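Local coordinates for protein aminotransferase AspB (PDB 3EZS) that probably acts as a pyridoxal 5'-phosphate-dependent transaminase of the class I and II aminotransferase family, at residues K73-I78 with Y196-E201; V225-S230 with S240-G245. All blocks are in the same frame, centred on the assembly; numbering follows the deposited sequence.

Contact 1: residues K73-I78 with Y196-E201; sequences KRRFKI and YSEIYE. With EDO (1,2-ethanediol), chain F.
R75, in the last turn of helix 62-76, faces E198 in the Y196-I199 type I beta turn, their CA atoms 9.0 Å apart, and long side chains bridge the gap. The R75 chain leaves with CG anti to the backbone N (chi1 175°) and bends at chi2, which brings the guanidinium to the turn. R75 NH2 donates to the S197 carbonyl O at 2.9 Å, a straight bond lying in the guanidinium plane. R75 NE makes a salt bridge to E198 OE1 at 3.1 Å. This bond is bent (137°), and NE meets OE1 from above the carboxylate plane. R75 NH2 also donates to P205 O. The three hydrogen bonds together hold the guanidinium's orientation. R75 CG lies over the centre of the F76 ring. At the edge of that ring, F76 CZ touches S197 OG at 4.0 Å, while S197 OG itself is hydrogen-bonded to E194 O. E198 OE2 pairs with R232, so the carboxylate lies between two arginines and is probably held ionised. The contact thus ties the C-terminal end of helix 62-76 to the loop between strand 189-193 and helix 208-214, with F76 also packing on E210 of helix 208-214.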
ATOM      1  N   LYS A  73      -4.838  25.180  -1.727  1.00 40.89           N
ATOM      2  CA  LYS A  73      -5.096  26.602  -1.559  1.00 41.68           C
ATOM      3  C   LYS A  73      -4.840  27.385  -2.839  1.00 40.89           C
ATOM      4  O   LYS A  73      -5.712  28.099  -3.293  1.00 43.26           O
ATOM      5  CB  LYS A  73      -4.249  27.178  -0.411  1.00 42.43           C
ATOM      6  CG  LYS A  73      -4.526  28.653  -0.094  1.00 43.85           C
ATOM      7  CD  LYS A  73      -3.682  29.164   1.087  1.00 44.92           C
ATOM      8  N   ARG A  74      -3.657  27.252  -3.423  1.00 39.77           N
ATOM      9  CA  ARG A  74      -3.349  27.946  -4.663  1.00 40.13           C
ATOM     10  C   ARG A  74      -4.288  27.569  -5.790  1.00 39.96           C
ATOM     11  O   ARG A  74      -4.728  28.428  -6.553  1.00 37.81           O
ATOM     12  CB  ARG A  74      -1.941  27.619  -5.136  1.00 40.85           C
ATOM     13  CG  ARG A  74      -0.795  28.108  -4.239  1.00 40.53           C
ATOM     14  CD  ARG A  74       0.524  28.007  -5.019  1.00 43.30           C
ATOM     15  NE  ARG A  74       0.743  26.667  -5.559  1.00 46.33           N
ATOM     16  CZ  ARG A  74       1.304  25.652  -4.897  1.00 47.69           C
ATOM     17  NH1 ARG A  74       1.699  25.768  -3.630  1.00 47.80           N
ATOM     18  NH2 ARG A  74       1.463  24.492  -5.508  1.00 42.15           N
ATOM     19  N   ARG A  75      -4.611  26.282  -5.877  1.00 40.66           N
ATOM     20  CA  ARG A  75      -5.400  25.769  -6.987  1.00 41.33           C
ATOM     21  C   ARG A  75      -6.899  25.977  -6.863  1.00 41.24           C
ATOM     22  O   ARG A  75      -7.539  26.313  -7.853  1.00 39.50           O
ATOM     23  CB  ARG A  75      -5.096  24.280  -7.213  1.00 42.65           C
ATOM     24  CG  ARG A  75      -5.957  23.590  -8.271  1.00 39.60           C
ATOM     25  CD  ARG A  75      -5.841  24.195  -9.679  1.00 41.53           C
ATOM     26  NE  ARG A  75      -6.673  23.398 -10.574  1.00 41.43           N
ATOM     27  CZ  ARG A  75      -7.979  23.567 -10.784  1.00 41.36           C
ATOM     28  NH1 ARG A  75      -8.657  24.548 -10.222  1.00 42.36           N
ATOM     29  NH2 ARG A  75      -8.615  22.734 -11.585  1.00 43.22           N
ATOM     30  N   PHE A  76      -7.454  25.757  -5.677  1.00 41.51           N
ATOM     31  CA  PHE A  76      -8.904  25.864  -5.479  1.00 42.01           C
ATOM     32  C   PHE A  76      -9.359  27.004  -4.580  1.00 40.95           C
ATOM     33  O   PHE A  76     -10.561  27.135  -4.333  1.00 40.14           O
ATOM     34  CB  PHE A  76      -9.469  24.517  -4.974  1.00 42.08           C
ATOM     35  CG  PHE A  76      -9.138  23.360  -5.875  1.00 41.59           C
ATOM     36  CD1 PHE A  76      -9.814  23.193  -7.079  1.00 44.31           C
ATOM     37  CD2 PHE A  76      -8.143  22.440  -5.528  1.00 47.97           C
ATOM     38  CE1 PHE A  76      -9.515  22.144  -7.919  1.00 40.28           C
ATOM     39  CE2 PHE A  76      -7.829  21.379  -6.363  1.00 42.67           C
ATOM     40  CZ  PHE A  76      -8.514  21.230  -7.564  1.00 43.60           C
ATOM     41  N   LYS A  77      -8.416  27.809  -4.092  1.00 41.42           N
ATOM     42  CA  LYS A  77      -8.705  28.955  -3.199  1.00 41.21           C
ATOM     43  C   LYS A  77      -9.388  28.551  -1.892  1.00 41.44           C
ATOM     44  O   LYS A  77     -10.168  29.314  -1.322  1.00 41.29           O
ATOM     45  CB  LYS A  77      -9.546  30.015  -3.927  1.00 40.90           C
ATOM     46  CG  LYS A  77      -9.076  30.358  -5.348  1.00 48.51           C
ATOM     47  CD  LYS A  77      -7.607  30.725  -5.394  1.00 53.07           C
ATOM     48  N   ILE A  78      -9.108  27.340  -1.433  1.00 41.31           N
ATOM     49  CA  ILE A  78      -9.667  26.819  -0.196  1.00 39.84           C
ATOM     50  C   ILE A  78      -8.492  26.516   0.723  1.00 40.55           C
ATOM     51  O   ILE A  78      -7.498  25.937   0.290  1.00 40.84           O
ATOM     52  CB  ILE A  78     -10.475  25.535  -0.442  1.00 38.81           C
ATOM     53  CG1 ILE A  78     -11.801  25.869  -1.118  1.00 40.72           C
ATOM     54  CG2 ILE A  78     -10.771  24.813   0.855  1.00 35.44           C
ATOM     55  CD1 ILE A  78     -12.549  24.640  -1.596  1.00 45.59           C
ATOM     56  N   TYR A 196      -7.968  14.172 -12.625  1.00 41.75           N
ATOM     57  CA  TYR A 196      -7.766  14.925 -13.875  1.00 41.63           C
ATOM     58  C   TYR A 196      -7.975  16.427 -13.700  1.00 42.11           C
ATOM     59  O   TYR A 196      -8.033  17.160 -14.679  1.00 42.90           O
ATOM     60  CB  TYR A 196      -8.675  14.367 -14.993  1.00 43.13           C
ATOM     61  CG  TYR A 196      -8.271  12.960 -15.369  1.00 40.81           C
ATOM     62  CD1 TYR A 196      -7.242  12.734 -16.265  1.00 40.04           C
ATOM     63  CD2 TYR A 196      -8.876  11.865 -14.782  1.00 44.02           C
ATOM     64  CE1 TYR A 196      -6.841  11.451 -16.590  1.00 42.26           C
ATOM     65  CE2 TYR A 196      -8.480  10.576 -15.090  1.00 39.25           C
ATOM     66  CZ  TYR A 196      -7.456  10.373 -15.996  1.00 45.01           C
ATOM     67  OH  TYR A 196      -7.059   9.095 -16.321  1.00 44.87           O
ATOM     68  N   SER A 197      -8.015  16.907 -12.462  1.00 41.29           N
ATOM     69  CA  SER A 197      -8.305  18.319 -12.235  1.00 42.58           C
ATOM     70  C   SER A 197      -7.219  19.270 -12.744  1.00 41.73           C
ATOM     71  O   SER A 197      -7.487  20.444 -12.927  1.00 41.59           O
ATOM     72  CB  SER A 197      -8.634  18.565 -10.755  1.00 43.36           C
ATOM     73  OG  SER A 197      -7.561  18.153  -9.933  1.00 49.26           O
ATOM     74  N   GLU A 198      -6.010  18.765 -12.994  1.00 40.90           N
ATOM     75  CA  GLU A 198      -4.927  19.586 -13.525  1.00 42.15           C
ATOM     76  C   GLU A 198      -4.704  19.367 -15.019  1.00 42.09           C
ATOM     77  O   GLU A 198      -3.771  19.932 -15.588  1.00 41.80           O
ATOM     78  CB  GLU A 198      -3.626  19.303 -12.757  1.00 43.97           C
ATOM     79  CG  GLU A 198      -3.573  19.873 -11.347  1.00 44.84           C
ATOM     80  CD  GLU A 198      -3.226  21.346 -11.352  1.00 52.81           C
ATOM     81  OE1 GLU A 198      -4.068  22.148 -11.785  1.00 51.70           O
ATOM     82  OE2 GLU A 198      -2.096  21.701 -10.938  1.00 51.97           O
ATOM     83  N   ILE A 199      -5.550  18.546 -15.645  1.00 41.78           N
ATOM     84  CA  ILE A 199      -5.459  18.248 -17.064  1.00 40.35           C
ATOM     85  C   ILE A 199      -6.650  18.945 -17.683  1.00 41.68           C
ATOM     86  O   ILE A 199      -7.755  18.439 -17.658  1.00 43.45           O
ATOM     87  CB  ILE A 199      -5.479  16.710 -17.357  1.00 39.97           C
ATOM     88  CG1 ILE A 199      -4.487  15.954 -16.451  1.00 43.10           C
ATOM     89  CG2 ILE A 199      -5.189  16.437 -18.843  1.00 37.13           C
ATOM     90  CD1 ILE A 199      -3.059  16.554 -16.451  1.00 45.12           C
ATOM     91  N   TYR A 200      -6.429  20.142 -18.204  1.00 42.28           N
ATOM     92  CA  TYR A 200      -7.501  20.927 -18.778  1.00 41.61           C
ATOM     93  C   TYR A 200      -6.921  21.894 -19.804  1.00 43.93           C
ATOM     94  O   TYR A 200      -5.735  22.230 -19.772  1.00 42.49           O
ATOM     95  CB  TYR A 200      -8.304  21.655 -17.690  1.00 40.65           C
ATOM     96  CG  TYR A 200      -7.505  22.650 -16.885  1.00 38.78           C
ATOM     97  CD1 TYR A 200      -7.400  23.976 -17.276  1.00 40.09           C
ATOM     98  CD2 TYR A 200      -6.851  22.258 -15.729  1.00 38.24           C
ATOM     99  CE1 TYR A 200      -6.655  24.891 -16.519  1.00 43.67           C
ATOM    100  CE2 TYR A 200      -6.105  23.154 -14.974  1.00 39.33           C
ATOM    101  CZ  TYR A 200      -6.013  24.455 -15.369  1.00 40.99           C
ATOM    102  OH  TYR A 200      -5.272  25.309 -14.609  1.00 41.16           O
ATOM    103  N   GLU A 201      -7.785  22.352 -20.698  1.00 44.69           N
ATOM    104  CA  GLU A 201      -7.374  23.136 -21.848  1.00 45.17           C
ATOM    105  C   GLU A 201      -7.491  24.633 -21.672  1.00 46.97           C
ATOM    106  O   GLU A 201      -6.583  25.364 -22.041  1.00 46.26           O
ATOM    107  CB  GLU A 201      -8.232  22.693 -23.038  1.00 44.78           C
ATOM    108  CG  GLU A 201      -7.910  23.338 -24.361  1.00 43.37           C
ATOM    109  CD  GLU A 201      -8.958  23.029 -25.403  1.00 45.46           C
ATOM    110  OE1 GLU A 201      -9.595  21.959 -25.319  1.00 46.15           O
ATOM    111  OE2 GLU A 201      -9.139  23.857 -26.309  1.00 44.38           O
TER
HETATM  112  C1  EDO F 379      -8.441   7.192 -13.983  1.00 53.08           C
HETATM  113  O1  EDO F 379      -7.177   7.532 -13.388  1.00 56.54           O
HETATM  114  C2  EDO F 379      -9.562   7.437 -12.957  1.00 55.13           C
HETATM  115  O2  EDO F 379     -10.167   8.727 -13.007  1.00 59.28           O

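Contact 2: residues V225-S230 with S240-G245. With PO4 (phosphate ion), chain C.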
ATOM      1  N   VAL A 225     -12.680  14.375  -1.678  1.00 39.86           N
ATOM      2  CA  VAL A 225     -12.106  14.470  -3.014  1.00 36.86           C
ATOM      3  C   VAL A 225     -10.773  13.741  -2.941  1.00 38.54           C
ATOM      4  O   VAL A 225     -10.095  13.788  -1.924  1.00 42.72           O
ATOM      5  CB  VAL A 225     -11.915  15.947  -3.490  1.00 37.42           C
ATOM      6  CG1 VAL A 225     -13.273  16.690  -3.643  1.00 33.02           C
ATOM      7  CG2 VAL A 225     -10.988  16.716  -2.553  1.00 35.83           C
ATOM      8  N   ILE A 226     -10.410  13.066  -4.016  1.00 39.96           N
ATOM      9  CA  ILE A 226      -9.192  12.268  -4.091  1.00 39.15           C
ATOM     10  C   ILE A 226      -8.296  12.826  -5.204  1.00 38.19           C
ATOM     11  O   ILE A 226      -8.741  13.003  -6.325  1.00 39.47           O
ATOM     12  CB  ILE A 226      -9.551  10.773  -4.329  1.00 38.83           C
ATOM     13  CG1 ILE A 226     -10.259  10.218  -3.093  1.00 32.96           C
ATOM     14  CG2 ILE A 226      -8.285   9.935  -4.665  1.00 38.37           C
ATOM     15  CD1 ILE A 226     -10.690   8.748  -3.188  1.00 39.54           C
ATOM     16  N   HIS A 227      -7.042  13.116  -4.875  1.00 39.61           N
ATOM     17  CA  HIS A 227      -6.091  13.697  -5.829  1.00 40.43           C
ATOM     18  C   HIS A 227      -4.857  12.830  -5.967  1.00 39.73           C
ATOM     19  O   HIS A 227      -4.582  11.989  -5.109  1.00 40.15           O
ATOM     20  CB  HIS A 227      -5.722  15.128  -5.410  1.00 39.71           C
ATOM     21  CG  HIS A 227      -6.831  16.120  -5.614  1.00 42.23           C
ATOM     22  ND1 HIS A 227      -6.819  17.051  -6.634  1.00 40.17           N
ATOM     23  CD2 HIS A 227      -7.996  16.313  -4.943  1.00 48.38           C
ATOM     24  CE1 HIS A 227      -7.916  17.789  -6.570  1.00 43.60           C
ATOM     25  NE2 HIS A 227      -8.651  17.364  -5.555  1.00 35.79           N
ATOM     26  N   SER A 228      -4.144  13.023  -7.077  1.00 39.49           N
ATOM     27  CA  SER A 228      -2.913  12.301  -7.383  1.00 40.73           C
ATOM     28  C   SER A 228      -1.941  13.218  -8.100  1.00 41.34           C
ATOM     29  O   SER A 228      -2.355  14.090  -8.824  1.00 42.22           O
ATOM     30  CB  SER A 228      -3.199  11.129  -8.304  1.00 41.25           C
ATOM     31  OG  SER A 228      -1.991  10.506  -8.723  1.00 43.66           O
ATOM     32  N   LEU A 229      -0.650  12.961  -7.931  1.00 41.97           N
ATOM     33  CA  LEU A 229       0.414  13.731  -8.578  1.00 44.03           C
ATOM     34  C   LEU A 229       0.874  13.130  -9.926  1.00 42.43           C
ATOM     35  O   LEU A 229       1.585  13.769 -10.699  1.00 41.98           O
ATOM     36  CB  LEU A 229       1.612  13.702  -7.639  1.00 44.67           C
ATOM     37  CG  LEU A 229       2.717  14.731  -7.787  1.00 49.42           C
ATOM     38  CD1 LEU A 229       2.140  16.145  -7.671  1.00 53.53           C
ATOM     39  CD2 LEU A 229       3.770  14.467  -6.708  1.00 46.24           C
ATOM     40  N   SER A 230       0.478  11.894 -10.180  1.00 40.84           N
ATOM     41  CA  SER A 230       0.971  11.122 -11.314  1.00 42.20           C
ATOM     42  C   SER A 230       0.903  11.790 -12.665  1.00 43.88           C
ATOM     43  O   SER A 230       1.887  11.769 -13.398  1.00 46.02           O
ATOM     44  CB  SER A 230       0.245   9.777 -11.379  1.00 40.41           C
ATOM     45  OG  SER A 230       0.412   9.089 -10.153  1.00 42.94           O
ATOM     46  N   SER A 240       2.243   9.399  -5.046  1.00 39.34           N
ATOM     47  CA  SER A 240       1.786  10.446  -4.151  1.00 40.10           C
ATOM     48  C   SER A 240       0.406  10.973  -4.539  1.00 39.74           C
ATOM     49  O   SER A 240       0.152  11.344  -5.682  1.00 39.82           O
ATOM     50  CB  SER A 240       2.771  11.620  -4.095  1.00 40.66           C
ATOM     51  OG  SER A 240       2.316  12.572  -3.143  1.00 37.09           O
ATOM     52  N   GLY A 241      -0.463  11.015  -3.547  1.00 38.63           N
ATOM     53  CA  GLY A 241      -1.815  11.511  -3.697  1.00 38.13           C
ATOM     54  C   GLY A 241      -2.299  11.936  -2.332  1.00 37.34           C
ATOM     55  O   GLY A 241      -1.526  11.947  -1.361  1.00 37.51           O
ATOM     56  N   PHE A 242      -3.563  12.332  -2.282  1.00 38.21           N
ATOM     57  CA  PHE A 242      -4.206  12.702  -1.043  1.00 37.80           C
ATOM     58  C   PHE A 242      -5.718  12.577  -1.152  1.00 38.11           C
ATOM     59  O   PHE A 242      -6.281  12.389  -2.242  1.00 37.96           O
ATOM     60  CB  PHE A 242      -3.776  14.105  -0.547  1.00 38.73           C
ATOM     61  CG  PHE A 242      -4.186  15.273  -1.433  1.00 39.70           C
ATOM     62  CD1 PHE A 242      -5.448  15.856  -1.314  1.00 37.64           C
ATOM     63  CD2 PHE A 242      -3.276  15.845  -2.313  1.00 41.50           C
ATOM     64  CE1 PHE A 242      -5.816  16.947  -2.110  1.00 39.24           C
ATOM     65  CE2 PHE A 242      -3.633  16.934  -3.100  1.00 41.18           C
ATOM     66  CZ  PHE A 242      -4.905  17.486  -2.991  1.00 37.72           C
ATOM     67  N   ILE A 243      -6.343  12.627   0.010  1.00 38.11           N
ATOM     68  CA  ILE A 243      -7.788  12.638   0.157  1.00 37.28           C
ATOM     69  C   ILE A 243      -8.083  13.788   1.124  1.00 39.02           C
ATOM     70  O   ILE A 243      -7.457  13.891   2.184  1.00 39.09           O
ATOM     71  CB  ILE A 243      -8.366  11.300   0.639  1.00 37.16           C
ATOM     72  CG1 ILE A 243      -9.891  11.396   0.736  1.00 35.53           C
ATOM     73  CG2 ILE A 243      -7.752  10.868   1.967  1.00 34.96           C
ATOM     74  CD1 ILE A 243     -10.560  10.063   0.864  1.00 38.34           C
ATOM     75  N   ALA A 244      -9.012  14.662   0.726  1.00 38.44           N
ATOM     76  CA  ALA A 244      -9.377  15.836   1.493  1.00 38.43           C
ATOM     77  C   ALA A 244     -10.896  15.971   1.626  1.00 39.60           C
ATOM     78  O   ALA A 244     -11.651  15.583   0.719  1.00 39.35           O
ATOM     79  CB  ALA A 244      -8.782  17.086   0.829  1.00 36.93           C
ATOM     80  N   GLY A 245     -11.341  16.502   2.762  1.00 41.15           N
ATOM     81  CA  GLY A 245     -12.772  16.695   3.004  1.00 42.28           C
ATOM     82  C   GLY A 245     -13.166  16.526   4.459  1.00 40.47           C
ATOM     83  O   GLY A 245     -12.460  17.003   5.344  1.00 40.42           O
TER
HETATM   84  P   PO4 C 376      -2.539   6.974  -9.346  1.00 38.17           P
HETATM   85  O1  PO4 C 376      -2.630   8.178  -8.450  1.00 41.02           O
HETATM   86  O2  PO4 C 376      -2.580   5.717  -8.546  1.00 37.69           O
HETATM   87  O3  PO4 C 376      -1.243   6.999 -10.076  1.00 37.68           O
HETATM   88  O4  PO4 C 376      -3.731   6.973 -10.257  1.00 45.59           O
HETATM   89  O   HOH W   1       2.303   9.527  -7.868  1.00 44.50           O
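H227 and F242 meet as a hydrogen-bonded pair between antiparallel strands 223-228 and 241-245. Their side chains lie side by side and point the same way. F242 CG sits between the backbone N and the carbonyl carbon (chi1 65°), which swings the ring across to its neighbour. H227 CB then rests over one face of the F242 ring, 3.6 Å from its centroid, as a CH-pi contact. The two ring planes are 10° apart but slid past each other, so they barely overlap. V225 and A244 share this face, with V225 CG2 4.1 Å from A244 CB. On the other face I226 and I243 cross obliquely, I226 CG1 touching I243 CD1 at 4.0 Å. Both pack on helix 92-102. G241 has no side chain opposite S228, and the G241 and S228 CA atoms come within 3.9 Å.

Five backbone hydrogen bonds join the segments. The fifth, L229 N to S240 O at 2.9 Å, follows the S228-G241 pair. Here L229 CD2 touches S240 CB, and S240 OG is hydrogen-bonded to W276 NE1.

S228 OG is anti to its backbone N (chi1 174°) and accepts from S230 N at 3.2 Å, forming an ST turn. Both serines face a phosphate ion. S230 OG donates to O3 at 2.7 Å; S228 OG is placed so close to O1 that the length of that bond is doubtful. One water donates to S230 OG and accepts from S240 N. R239 and the backbone N atoms of S91 and R92 also hydrogen-bond to the ion, which probably came from the crystallisation liquor. Serines, an arginine and main-chain N-H groups around a phosphate are consistent with the place where this family holds the phosphate of pyridoxal 5'-phosphate.

From the N terminus, helix 62-76 carries the first contacting segment and waits more than a hundred residues for its partner. Contact 1 closes that long loop at 196-201, just after strand 189-193. Contact 2 opens later, at 225-230, and at 240-245 closes a beta hairpin whose two strands are joined by a loop. The two are therefore in series, neither nested nor crossed. Their centres are 12 Å apart, and they touch in space: H227 CE1 packs on S197 OG at 3.4 Å and on F76 CE2 at 3.6 Å. Contact 2 joins two neighbouring strands inside the seven-stranded mixed sheet. Contact 1 ties helix 62-76, which covers F242 on that sheet, to the loop after strand 189-193.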